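Local coordinates for SusD homolog (Bacteroides thetaiotaomicron VPI-5482, PDB 3IV0), which probably binds glycans at the outer membrane as a SusD-family protein, although its own ligand has not been established, at residues Q40-T45 with I277-A282; P175-D180 with A200-V205; L208-N213 with V232-E237; E267-I272 with S359-V364. All blocks are in the same frame, centred on the assembly; numbering follows the deposited sequence. Where two conformers were deposited one is given.

Contact 1 of 4, residues Q40-T45 with I277-A282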
loop_
_atom_site.group_PDB
_atom_site.type_symbol
_atom_site.label_atom_id
_atom_site.label_comp_id
_atom_site.label_asym_id
_atom_site.label_seq_id
_atom_site.Cartn_x
_atom_site.Cartn_y
_atom_site.Cartn_z
ATOM N N GLN A 40 7.126 1.452 -13.590
ATOM C CA GLN A 40 8.127 0.610 -14.240
ATOM C C GLN A 40 7.983 -0.864 -13.856
ATOM O O GLN A 40 8.655 -1.697 -14.439
ATOM C CB GLN A 40 9.550 1.121 -13.936
ATOM C CG GLN A 40 9.864 2.503 -14.582
ATOM C CD GLN A 40 11.288 3.097 -14.291
ATOM O OE1 GLN A 40 11.948 2.802 -13.290
ATOM N NE2 GLN A 40 11.732 3.987 -15.182
ATOM N N ARG A 41 7.218 -1.132 -12.784
ATOM C CA ARG A 41 6.929 -2.500 -12.267
ATOM C C ARG A 41 5.504 -2.514 -11.725
ATOM O O ARG A 41 5.073 -1.537 -11.111
ATOM C CB ARG A 41 7.828 -2.882 -11.081
ATOM C CG ARG A 41 9.261 -3.072 -11.366
ATOM C CD ARG A 41 10.040 -1.752 -11.280
ATOM N NE ARG A 41 11.431 -1.899 -11.713
ATOM C CZ ARG A 41 12.403 -2.367 -10.928
ATOM N NH1 ARG A 41 12.135 -2.715 -9.679
ATOM N NH2 ARG A 41 13.644 -2.507 -11.392
ATOM N N PRO A 42 4.778 -3.632 -11.884
ATOM C CA PRO A 42 3.503 -3.778 -11.172
ATOM C C PRO A 42 3.695 -4.306 -9.750
ATOM O O PRO A 42 3.020 -5.235 -9.312
ATOM C CB PRO A 42 2.766 -4.766 -12.052
ATOM C CG PRO A 42 3.838 -5.663 -12.552
ATOM C CD PRO A 42 5.031 -4.781 -12.762
ATOM N N PHE A 43 4.626 -3.700 -9.052
ATOM C CA PHE A 43 5.032 -4.164 -7.724
ATOM C C PHE A 43 3.904 -4.165 -6.730
ATOM O O PHE A 43 3.680 -5.161 -6.056
ATOM C CB PHE A 43 6.183 -3.272 -7.217
ATOM C CG PHE A 43 6.563 -3.472 -5.775
ATOM C CD1 PHE A 43 5.845 -2.832 -4.764
ATOM C CD2 PHE A 43 7.631 -4.265 -5.424
ATOM C CE1 PHE A 43 6.205 -3.003 -3.436
ATOM C CE2 PHE A 43 8.019 -4.399 -4.093
ATOM C CZ PHE A 43 7.277 -3.795 -3.105
ATOM N N LEU A 44 3.195 -3.056 -6.604
ATOM C CA LEU A 44 2.185 -2.952 -5.541
ATOM C C LEU A 44 1.049 -3.922 -5.752
ATOM O O LEU A 44 0.615 -4.579 -4.777
ATOM C CB LEU A 44 1.703 -1.508 -5.396
ATOM C CG LEU A 44 0.778 -1.215 -4.222
ATOM C CD1 LEU A 44 1.307 -1.781 -2.904
ATOM C CD2 LEU A 44 0.656 0.296 -4.135
ATOM N N THR A 45 0.540 -4.077 -6.959
ATOM C CA THR A 45 -0.610 -4.940 -7.110
ATOM C C THR A 45 -0.209 -6.416 -7.094
ATOM O O THR A 45 -0.933 -7.241 -6.522
ATOM C CB THR A 45 -1.474 -4.537 -8.333
ATOM O OG1 THR A 45 -2.747 -5.185 -8.238
ATOM C CG2 THR A 45 -0.884 -4.951 -9.641
ATOM N N ILE A 277 1.854 7.982 -16.447
ATOM C CA ILE A 277 0.895 6.905 -16.610
ATOM C C ILE A 277 1.439 5.632 -16.014
ATOM O O ILE A 277 2.537 5.204 -16.302
ATOM C CB ILE A 277 0.578 6.661 -18.103
ATOM C CG1 ILE A 277 0.233 7.991 -18.772
ATOM C CG2 ILE A 277 -0.595 5.707 -18.296
ATOM C CD1 ILE A 277 -0.118 7.878 -20.266
ATOM N N PHE A 278 0.640 5.008 -15.165
ATOM C CA PHE A 278 1.017 3.738 -14.588
ATOM C C PHE A 278 0.976 2.670 -15.661
ATOM O O PHE A 278 0.205 2.778 -16.580
ATOM C CB PHE A 278 0.041 3.353 -13.487
ATOM C CG PHE A 278 -0.068 4.372 -12.324
ATOM C CD1 PHE A 278 1.003 5.186 -11.920
ATOM C CD2 PHE A 278 -1.253 4.434 -11.586
ATOM C CE1 PHE A 278 0.857 6.034 -10.853
ATOM C CE2 PHE A 278 -1.397 5.280 -10.515
ATOM C CZ PHE A 278 -0.348 6.091 -10.142
HETATM N N MSE A 279 1.731 1.602 -15.489
HETATM C CA MSE A 279 1.542 0.450 -16.343
HETATM C C MSE A 279 0.126 -0.066 -16.196
HETATM O O MSE A 279 -0.402 -0.131 -15.083
HETATM C CB MSE A 279 2.480 -0.653 -15.929
HETATM C CG MSE A 279 3.865 -0.417 -16.291
HETATM SE SE MSE A 279 5.083 -1.797 -15.653
HETATM C CE MSE A 279 4.332 -3.207 -16.525
HETATM N N MSE A 280 -0.492 -0.443 -17.301
HETATM C CA MSE A 280 -1.794 -1.024 -17.260
HETATM C C MSE A 280 -1.844 -2.201 -16.267
HETATM O O MSE A 280 -2.762 -2.295 -15.443
HETATM C CB MSE A 280 -2.151 -1.484 -18.662
HETATM C CG MSE A 280 -3.498 -2.017 -18.742
HETATM SE SE MSE A 280 -4.154 -2.181 -20.549
HETATM C CE MSE A 280 -3.999 -0.822 -20.916
ATOM N N ASN A 281 -0.854 -3.077 -16.340
ATOM C CA ASN A 281 -0.816 -4.291 -15.525
ATOM C C ASN A 281 -0.537 -3.992 -14.042
ATOM O O ASN A 281 -0.711 -4.833 -13.181
ATOM C CB ASN A 281 0.218 -5.267 -16.111
ATOM C CG ASN A 281 0.108 -6.679 -15.597
ATOM O OD1 ASN A 281 -0.996 -7.247 -15.352
ATOM N ND2 ASN A 281 1.244 -7.288 -15.471
ATOM N N ALA A 282 -0.063 -2.786 -13.764
ATOM C CA ALA A 282 0.156 -2.315 -12.395
ATOM C C ALA A 282 -1.101 -1.829 -11.689
ATOM O O ALA A 282 -1.134 -1.695 -10.454
ATOM C CB ALA A 282 1.182 -1.173 -12.368
HETATM O O HOH W 1 1.285 -2.210 -9.092
#
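An inverse gamma turn centred on Pro-42 starts the helix that begins at residue 43, and it is packed against a short 3-10 turn, 280-282, in the loop that leads to helix 284-287. Pro-42 sits at the N-cap position, and the turn is closed by a weak bond from Phe-43 N to Arg-41 O.

The apolar contacts are made mainly by the proline ring. Pro-42 CB rests on the backbone of the 3-10 turn, 3.6 Å from Ala-282 CA, while the methyl of Ala-282 comes up beside it, CB to CB 3.9 Å. At the other end of the proline ring the selenomethionine Met-279 crosses obliquely. Its chain is extended through chi2 and then bent at chi3 (60°), which puts CE 4.1 Å from Pro-42 CD and lays SE against the peptide joining Gln-40 to Arg-41, 3.5 Å from Gln-40 C.

Polar contact is indirect. Thr-45 points its methyl, not its hydroxyl, at the 3-10 turn: OG1 stands anti to the backbone N (chi1 -165°) and is hydrogen-bonded to Asp-49, leaving CG2 3.4 Å from Ala-282 O. That same carbonyl is tied to the first turn of the helix through a water, which accepts from Thr-45 N at 2.9 Å and donates to Ala-282 O at 2.8 Å.

Contact 2 of 4, residues P175-D180 with A200-V205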
loop_
_atom_site.group_PDB
_atom_site.type_symbol
_atom_site.label_atom_id
_atom_site.label_comp_id
_atom_site.label_asym_id
_atom_site.label_seq_id
_atom_site.Cartn_x
_atom_site.Cartn_y
_atom_site.Cartn_z
ATOM N N PRO A 175 9.711 12.606 15.015
ATOM C CA PRO A 175 9.944 14.051 15.118
ATOM C C PRO A 175 9.136 14.888 14.138
ATOM O O PRO A 175 8.839 16.038 14.414
ATOM C CB PRO A 175 11.427 14.177 14.815
ATOM C CG PRO A 175 11.999 12.879 15.168
ATOM C CD PRO A 175 10.965 11.883 14.760
ATOM N N LEU A 176 8.758 14.317 13.008
ATOM C CA LEU A 176 7.936 15.056 12.063
ATOM C C LEU A 176 6.594 15.432 12.676
ATOM O O LEU A 176 5.993 16.439 12.301
ATOM C CB LEU A 176 7.754 14.272 10.758
ATOM C CG LEU A 176 9.005 13.769 10.016
ATOM C CD1 LEU A 176 8.632 13.093 8.694
ATOM C CD2 LEU A 176 10.048 14.891 9.792
ATOM N N LEU A 177 6.099 14.621 13.599
ATOM C CA LEU A 177 4.894 14.937 14.320
ATOM C C LEU A 177 5.249 15.844 15.506
ATOM O O LEU A 177 4.666 16.922 15.667
ATOM C CB LEU A 177 4.206 13.664 14.800
ATOM C CG LEU A 177 3.735 12.666 13.749
ATOM C CD1 LEU A 177 2.997 11.544 14.447
ATOM C CD2 LEU A 177 2.922 13.323 12.619
ATOM N N ASP A 178 6.224 15.432 16.321
ATOM C CA ASP A 178 6.459 16.056 17.620
ATOM C C ASP A 178 7.037 17.454 17.492
ATOM O O ASP A 178 6.689 18.332 18.288
ATOM C CB ASP A 178 7.450 15.254 18.460
ATOM C CG ASP A 178 6.913 13.935 18.932
ATOM O OD1 ASP A 178 5.711 13.642 18.784
ATOM O OD2 ASP A 178 7.740 13.189 19.505
ATOM N N ASP A 179 7.898 17.664 16.503
ATOM C CA ASP A 179 8.569 18.973 16.310
ATOM C C ASP A 179 7.642 19.960 15.615
ATOM O O ASP A 179 8.024 21.112 15.397
ATOM C CB ASP A 179 9.791 18.871 15.401
ATOM C CG ASP A 179 10.901 18.036 15.960
ATOM O OD1 ASP A 179 10.827 17.648 17.140
ATOM O OD2 ASP A 179 11.859 17.781 15.187
ATOM N N ASP A 180 6.457 19.511 15.210
ATOM C CA ASP A 180 5.592 20.326 14.343
ATOM C C ASP A 180 4.191 20.262 14.890
ATOM O O ASP A 180 3.249 19.846 14.218
ATOM C CB ASP A 180 5.681 19.774 12.919
ATOM C CG ASP A 180 4.939 20.606 11.883
ATOM O OD1 ASP A 180 4.683 21.826 12.039
ATOM O OD2 ASP A 180 4.639 20.023 10.838
ATOM N N ALA A 200 3.443 14.400 0.743
ATOM C CA ALA A 200 3.266 13.954 2.109
ATOM C C ALA A 200 2.649 15.026 3.005
ATOM O O ALA A 200 3.110 16.175 3.018
ATOM C CB ALA A 200 4.635 13.514 2.706
ATOM N N SER A 201 1.637 14.641 3.782
ATOM C CA SER A 201 1.009 15.470 4.790
ATOM C C SER A 201 1.239 14.835 6.161
ATOM O O SER A 201 1.809 13.738 6.278
ATOM C CB SER A 201 -0.488 15.555 4.548
ATOM O OG SER A 201 -1.119 14.296 4.861
ATOM N N ARG A 202 0.746 15.494 7.202
ATOM C CA ARG A 202 0.802 14.931 8.547
ATOM C C ARG A 202 0.101 13.571 8.577
ATOM O O ARG A 202 0.538 12.633 9.231
ATOM C CB ARG A 202 0.192 15.913 9.562
ATOM C CG ARG A 202 0.426 15.536 11.039
ATOM C CD ARG A 202 -0.166 16.622 11.964
ATOM N NE ARG A 202 0.098 16.385 13.398
ATOM C CZ ARG A 202 1.233 16.691 14.003
ATOM N NH1 ARG A 202 2.252 17.168 13.328
ATOM N NH2 ARG A 202 1.371 16.458 15.300
ATOM N N GLY A 203 -1.039 13.481 7.910
ATOM C CA GLY A 203 -1.774 12.216 7.792
ATOM C C GLY A 203 -1.020 11.105 7.101
ATOM O O GLY A 203 -1.086 9.941 7.511
ATOM N N SER A 204 -0.223 11.434 6.091
ATOM C CA SER A 204 0.629 10.458 5.436
ATOM C C SER A 204 1.597 9.825 6.467
ATOM O O SER A 204 1.790 8.589 6.525
ATOM C CB SER A 204 1.464 11.118 4.356
ATOM O OG SER A 204 0.702 11.897 3.463
ATOM N N VAL A 205 2.234 10.702 7.244
ATOM C CA VAL A 205 3.172 10.285 8.267
ATOM C C VAL A 205 2.502 9.392 9.299
ATOM O O VAL A 205 3.040 8.335 9.636
ATOM C CB VAL A 205 3.847 11.489 8.961
ATOM C CG1 VAL A 205 4.727 11.030 10.125
ATOM C CG2 VAL A 205 4.692 12.321 7.930
HETATM O O HOH W 2 2.889 17.862 10.741
#
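The 175-180 segment and the start of helix 202-219 approach to 7.1 Å between Leu-177 CA and Arg-202 CA. Arg-202 bridges this gap with a chain extended from CG to NE, CG anti to the backbone N (chi1 -169°), and with the guanidinium turned at its end (chi4 81°), so that the group reaches the backbone at Leu-177.

There it meets one carbonyl with two weak bonds: Arg-202 NH1 and NH2 both donate to Leu-177 O, at 3.4 and 3.3 Å, and the oxygen lies at the edge of the group, in its plane. Leu-177 also supplies cover, for its CD2 lies over the centre of one guanidinium face, 3.9 Å above the plane. A water in the same plane accepts from Arg-202 NH1 and donates to Asp-180 OD2, linking two opposite charges that do not meet directly. Asp-180 is itself held by backbone N-H groups of Glu-184, Val-185 and Leu-186, and Arg-202 has a salt bridge to Glu-237.

Closer to the backbone of helix 202-219, Leu-177 and Val-205 meet tip to tip, CD2 to CG1 at 3.8 Å, and Leu-176 CD1 crosses Val-205 CG2 at about a right angle.

Ser-204 N donates to Ser-201 OG, and Ser-201 N returns a nearly straight bond to Ser-204 OG. This reciprocal pair is a capping box, the classic N-terminal cap of an alpha helix, and here it starts helix 202-219 in the helical part of this SusD-family protein.

Contact 3 of 4, residues L208-N213 with V232-E237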
loop_
_atom_site.group_PDB
_atom_site.type_symbol
_atom_site.label_atom_id
_atom_site.label_comp_id
_atom_site.label_asym_id
_atom_site.label_seq_id
_atom_site.Cartn_x
_atom_site.Cartn_y
_atom_site.Cartn_z
ATOM N N LEU A 208 1.680 5.831 7.825
ATOM C CA LEU A 208 2.882 5.039 7.669
ATOM C C LEU A 208 3.384 4.523 9.023
ATOM O O LEU A 208 3.742 3.367 9.181
ATOM C CB LEU A 208 3.971 5.841 6.958
ATOM C CG LEU A 208 5.320 5.134 6.823
ATOM C CD1 LEU A 208 5.207 3.740 6.186
ATOM C CD2 LEU A 208 6.340 6.002 6.093
HETATM N N MSE A 209 3.366 5.377 10.028
HETATM C CA MSE A 209 3.806 4.960 11.350
HETATM C C MSE A 209 2.932 3.888 11.938
HETATM O O MSE A 209 3.425 2.976 12.603
HETATM C CB MSE A 209 3.892 6.158 12.277
HETATM C CG MSE A 209 5.032 7.168 11.955
HETATM SE SE MSE A 209 5.125 8.649 13.166
HETATM C CE MSE A 209 5.869 7.745 14.780
HETATM N N MSE A 210 1.625 3.959 11.664
HETATM C CA MSE A 210 0.738 2.912 12.138
HETATM C C MSE A 210 1.055 1.581 11.491
HETATM O O MSE A 210 1.134 0.560 12.165
HETATM C CB MSE A 210 -0.729 3.264 11.922
HETATM C CG MSE A 210 -1.136 4.520 12.617
HETATM SE SE MSE A 210 -2.918 5.211 12.173
HETATM C CE MSE A 210 -3.884 4.027 13.084
ATOM N N HIS A 211 1.321 1.602 10.183
ATOM C CA HIS A 211 1.693 0.388 9.478
ATOM C C HIS A 211 3.008 -0.181 9.987
ATOM O O HIS A 211 3.129 -1.385 10.198
ATOM C CB HIS A 211 1.810 0.690 7.994
ATOM C CG HIS A 211 0.561 0.452 7.257
ATOM N ND1 HIS A 211 -0.474 1.366 7.159
ATOM C CD2 HIS A 211 0.182 -0.644 6.576
ATOM C CE1 HIS A 211 -1.448 0.818 6.440
ATOM N NE2 HIS A 211 -1.066 -0.393 6.077
ATOM N N ILE A 212 3.993 0.666 10.231
ATOM C CA ILE A 212 5.298 0.184 10.683
ATOM C C ILE A 212 5.157 -0.466 12.057
ATOM O O ILE A 212 5.665 -1.581 12.284
ATOM C CB ILE A 212 6.340 1.312 10.689
ATOM C CG1 ILE A 212 6.699 1.760 9.286
ATOM C CG2 ILE A 212 7.619 0.858 11.430
ATOM C CD1 ILE A 212 7.502 3.057 9.255
ATOM N N ASN A 213 4.446 0.179 12.973
ATOM C CA ASN A 213 4.190 -0.424 14.286
ATOM C C ASN A 213 3.518 -1.786 14.155
ATOM O O ASN A 213 3.853 -2.721 14.873
ATOM C CB ASN A 213 3.325 0.495 15.118
ATOM C CG ASN A 213 4.140 1.517 15.887
ATOM O OD1 ASN A 213 4.861 1.172 16.834
ATOM N ND2 ASN A 213 4.049 2.779 15.479
ATOM N N VAL A 232 -2.442 3.236 18.917
ATOM C CA VAL A 232 -3.531 3.979 19.580
ATOM C C VAL A 232 -3.197 5.462 19.731
ATOM O O VAL A 232 -4.030 6.344 19.462
ATOM C CB VAL A 232 -3.868 3.340 20.929
ATOM C CG1 VAL A 232 -4.827 4.214 21.727
ATOM C CG2 VAL A 232 -4.438 1.930 20.717
ATOM N N SER A 233 -1.965 5.742 20.144
ATOM C CA SER A 233 -1.494 7.118 20.234
ATOM C C SER A 233 -1.627 7.840 18.892
ATOM O O SER A 233 -2.101 8.966 18.811
ATOM C CB SER A 233 -0.027 7.159 20.683
ATOM O OG SER A 233 0.451 8.488 20.806
ATOM N N LEU A 234 -1.181 7.169 17.843
ATOM C CA LEU A 234 -1.235 7.710 16.497
ATOM C C LEU A 234 -2.674 7.929 16.043
ATOM O O LEU A 234 -3.000 8.914 15.376
ATOM C CB LEU A 234 -0.507 6.753 15.553
ATOM C CG LEU A 234 1.023 6.845 15.689
ATOM C CD1 LEU A 234 1.651 5.632 15.096
ATOM C CD2 LEU A 234 1.523 8.158 15.015
ATOM N N GLY A 235 -3.552 7.014 16.391
ATOM C CA GLY A 235 -4.985 7.194 16.101
ATOM C C GLY A 235 -5.575 8.408 16.784
ATOM O O GLY A 235 -6.361 9.145 16.217
ATOM N N GLU A 236 -5.222 8.593 18.047
ATOM C CA GLU A 236 -5.682 9.744 18.799
ATOM C C GLU A 236 -5.194 11.018 18.132
ATOM O O GLU A 236 -5.938 11.986 18.009
ATOM C CB GLU A 236 -5.190 9.640 20.252
ATOM C CG GLU A 236 -5.927 8.574 21.036
ATOM C CD GLU A 236 -5.311 8.207 22.383
ATOM O OE1 GLU A 236 -4.201 8.659 22.704
ATOM O OE2 GLU A 236 -5.951 7.414 23.101
ATOM N N GLU A 237 -3.962 11.020 17.646
ATOM C CA GLU A 237 -3.441 12.168 16.917
ATOM C C GLU A 237 -4.136 12.358 15.568
ATOM O O GLU A 237 -4.490 13.487 15.208
ATOM C CB GLU A 237 -1.929 12.049 16.723
ATOM C CG GLU A 237 -1.294 13.186 15.915
ATOM C CD GLU A 237 -1.403 14.530 16.574
ATOM O OE1 GLU A 237 -1.613 14.607 17.799
ATOM O OE2 GLU A 237 -1.275 15.535 15.863
#
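Two antiparallel helices, 202-219 and 224-238, pair here as a helical hairpin in an alpha-helical part of the SusD-family fold. The axes of the two short segments run at 166° and approach to 9.7 Å.

Leu-234 is the centre of the interface. Its CG is anti to the carbonyl carbon (chi1 -75°), and the two methyls spread over the opposing helix among Met-209, Met-210 and Asn-213. Met-209, a selenomethionine, crosses the leucine at about a right angle: its CB lies 3.6 Å from Leu-234 CD1, and its SE is 4.1 Å from CD2. Met-210, also a selenomethionine, slides past in the opposite direction, with CG 3.7 Å from Leu-234 CB. A bend at chi3 (75°) then turns its CE toward the backbone at Gly-235.

Asn-213 approaches obliquely, ND2 lying 3.7 Å from Leu-234 CD1. The same nitrogen folds back one turn and donates to Met-209 O at 2.9 Å from above the carbonyl plane, so that this oxygen accepts twice, from Asn-213 N as well as ND2. OD1 takes a hydrogen bond from Asn-230 ND2 of the partner helix, which pins both ends of the amide. An alanine here removes the amide and with it the bonds to Met-209 O and Asn-230, and would probably loosen the tie between the two helices and the packing on Leu-234 CD1.

Leu-177 of helix 174-178 touches both Met-209 and Leu-234, Leu-373 of helix 367-381 packs on Met-210, and helix 117-142 lies against Leu-208 and Ile-212.

Contact 4 of 4, residues E267-I272 with S359-V364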
loop_
_atom_site.group_PDB
_atom_site.type_symbol
_atom_site.label_atom_id
_atom_site.label_comp_id
_atom_site.label_asym_id
_atom_site.label_seq_id
_atom_site.Cartn_x
_atom_site.Cartn_y
_atom_site.Cartn_z
ATOM N N GLU A 267 -1.093 9.107 -1.589
ATOM C CA GLU A 267 -1.416 8.634 -2.933
ATOM C C GLU A 267 -0.218 8.802 -3.845
ATOM O O GLU A 267 0.565 9.720 -3.658
ATOM C CB GLU A 267 -2.618 9.423 -3.492
ATOM C CG GLU A 267 -3.758 9.530 -2.509
ATOM C CD GLU A 267 -4.886 10.435 -2.969
ATOM O OE1 GLU A 267 -4.810 11.016 -4.070
ATOM O OE2 GLU A 267 -5.838 10.578 -2.168
ATOM N N ILE A 268 -0.096 7.892 -4.803
ATOM C CA ILE A 268 0.878 7.975 -5.878
ATOM C C ILE A 268 0.175 8.614 -7.058
ATOM O O ILE A 268 -0.895 8.172 -7.471
ATOM C CB ILE A 268 1.390 6.559 -6.260
ATOM C CG1 ILE A 268 2.061 5.849 -5.074
ATOM C CG2 ILE A 268 2.406 6.645 -7.419
ATOM C CD1 ILE A 268 2.154 4.311 -5.192
ATOM N N ALA A 269 0.743 9.689 -7.613
ATOM C CA ALA A 269 0.081 10.484 -8.611
ATOM C C ALA A 269 0.093 9.826 -9.984
ATOM O O ALA A 269 1.135 9.375 -10.458
ATOM C CB ALA A 269 0.790 11.873 -8.704
ATOM N N GLN A 270 -1.076 9.778 -10.616
ATOM C CA GLN A 270 -1.182 9.515 -12.041
ATOM C C GLN A 270 -1.682 10.789 -12.706
ATOM O O GLN A 270 -2.530 11.497 -12.169
ATOM C CB GLN A 270 -2.164 8.366 -12.352
ATOM C CG GLN A 270 -1.755 7.573 -13.565
ATOM C CD GLN A 270 -2.687 6.455 -13.954
ATOM O OE1 GLN A 270 -3.791 6.275 -13.393
ATOM N NE2 GLN A 270 -2.262 5.697 -14.910
ATOM N N ASN A 271 -1.142 11.070 -13.866
ATOM C CA ASN A 271 -1.598 12.226 -14.639
ATOM C C ASN A 271 -1.425 11.904 -16.126
ATOM O O ASN A 271 -0.363 12.152 -16.725
ATOM C CB ASN A 271 -0.881 13.492 -14.194
ATOM C CG ASN A 271 -1.525 14.736 -14.749
ATOM O OD1 ASN A 271 -2.119 14.690 -15.815
ATOM N ND2 ASN A 271 -1.449 15.841 -14.006
ATOM N N ILE A 272 -2.476 11.310 -16.692
ATOM C CA ILE A 272 -2.541 10.949 -18.104
ATOM C C ILE A 272 -2.177 12.105 -19.015
ATOM O O ILE A 272 -1.434 11.930 -19.970
ATOM C CB ILE A 272 -3.969 10.524 -18.499
ATOM C CG1 ILE A 272 -4.212 9.066 -18.163
ATOM C CG2 ILE A 272 -4.202 10.740 -19.995
ATOM C CD1 ILE A 272 -5.568 8.598 -18.666
ATOM N N SER A 359 -7.857 6.150 -14.376
ATOM C CA SER A 359 -6.963 7.287 -14.559
ATOM C C SER A 359 -6.586 7.957 -13.251
ATOM O O SER A 359 -5.820 8.937 -13.230
ATOM C CB SER A 359 -7.654 8.320 -15.451
ATOM O OG SER A 359 -8.766 8.859 -14.762
ATOM N N GLY A 360 -7.053 7.420 -12.137
ATOM C CA GLY A 360 -6.839 8.028 -10.840
ATOM C C GLY A 360 -5.495 7.720 -10.234
ATOM O O GLY A 360 -4.747 6.870 -10.707
ATOM N N ASN A 361 -5.204 8.420 -9.152
ATOM C CA ASN A 361 -4.022 8.125 -8.320
ATOM C C ASN A 361 -4.156 6.751 -7.702
ATOM O O ASN A 361 -5.257 6.272 -7.506
ATOM C CB ASN A 361 -3.880 9.168 -7.192
ATOM C CG ASN A 361 -3.693 10.577 -7.682
ATOM O OD1 ASN A 361 -3.349 10.817 -8.842
ATOM N ND2 ASN A 361 -3.924 11.522 -6.800
ATOM N N GLN A 362 -3.045 6.123 -7.358
ATOM C CA GLN A 362 -3.074 4.909 -6.570
ATOM C C GLN A 362 -3.177 5.326 -5.130
ATOM O O GLN A 362 -2.352 6.105 -4.622
ATOM C CB GLN A 362 -1.818 4.072 -6.805
ATOM C CG GLN A 362 -1.686 2.874 -5.868
ATOM C CD GLN A 362 -2.614 1.717 -6.141
ATOM O OE1 GLN A 362 -3.063 1.515 -7.255
ATOM N NE2 GLN A 362 -2.892 0.937 -5.095
ATOM N N ILE A 363 -4.176 4.791 -4.422
ATOM C CA ILE A 363 -4.430 5.222 -3.050
ATOM C C ILE A 363 -3.710 4.341 -2.052
ATOM O O ILE A 363 -4.215 3.243 -1.720
ATOM C CB ILE A 363 -5.908 5.231 -2.704
ATOM C CG1 ILE A 363 -6.713 6.027 -3.749
ATOM C CG2 ILE A 363 -6.124 5.865 -1.333
ATOM C CD1 ILE A 363 -6.244 7.499 -4.046
ATOM N N VAL A 364 -2.550 4.772 -1.555
ATOM C CA VAL A 364 -1.700 3.938 -0.736
ATOM C C VAL A 364 -2.275 3.821 0.668
ATOM O O VAL A 364 -2.410 2.696 1.202
ATOM C CB VAL A 364 -0.262 4.499 -0.696
ATOM C CG1 VAL A 364 0.618 3.684 0.285
ATOM C CG2 VAL A 364 0.357 4.469 -2.087
HETATM O O HOH W 3 -4.892 10.824 -15.038
#
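Asn-361 and Glu-267 meet at about a right angle beside a short two-stranded antiparallel sheet, with their amide and carboxylate planes turned 57° apart. The bond between them is nevertheless straight: Asn-361 ND2 donates to Glu-267 OE1 at 2.9 Å and 174°, with the acceptor in the amide plane and met nearly along its C-O axis. Glu-267 keeps its chain extended beyond CG, alongside Ile-363, whose CD1 comes to 3.4 Å from Glu-267 CD. The two side chains point the same way from their non-hydrogen-bonded pair.

On the other face of the sheet Ile-268 and Gln-362 also lie side by side. They form the hydrogen-bonded pair, with Ile-268 N to Gln-362 O at 2.9 Å and Gln-362 N to Ile-268 O at 3.0 Å, each donor lying in the carbonyl plane. Past Gln-362, Val-364 crosses Ile-268 obliquely, CG2 to CD1 at 3.6 Å.

Beyond the paired strands the amide of Asn-361 carries on the link: its OD1 accepts from Gln-270 N at 3.1 Å, the donor standing above the carbonyl plane. A leucine here has no amide to bond Glu-267 OE1 and Gln-270 N, and would probably weaken the join beyond the strand pair. Farther along, a water joins Ile-272 N to Ser-359 O.

Glu-267 OE1 accepts a second bond, from Gly-260 N, and OE2 is hydrogen-bonded elsewhere in the protein; the two N-H donors on OE1 would be expected to offset the cost of burying the charge and so favour the ionised form.

Contacts 2 and 3 form one continuous patch, their centres 11 Å apart: both use helix 202-219, a salt bridge joins Arg-202 NH2 to Glu-237 OE2 at 2.9 Å, and Leu-177 CD1 packs 3.7 Å from Leu-234 CD2. Contacts 1 and 4, also with centres 11 Å apart, join through Phe-278, whose CZ lies 3.4 Å from Ile-268 O; along the chain their segments alternate. Contact 1 lies across the chain's centre from contacts 2 and 3, about 28 Å away between centres, and both are nested within the loop it closes. Bound 1,2-ethanediol, probably from the crystallisation liquor, lies near contacts 1, 2 and 3 but does not establish a glycan site.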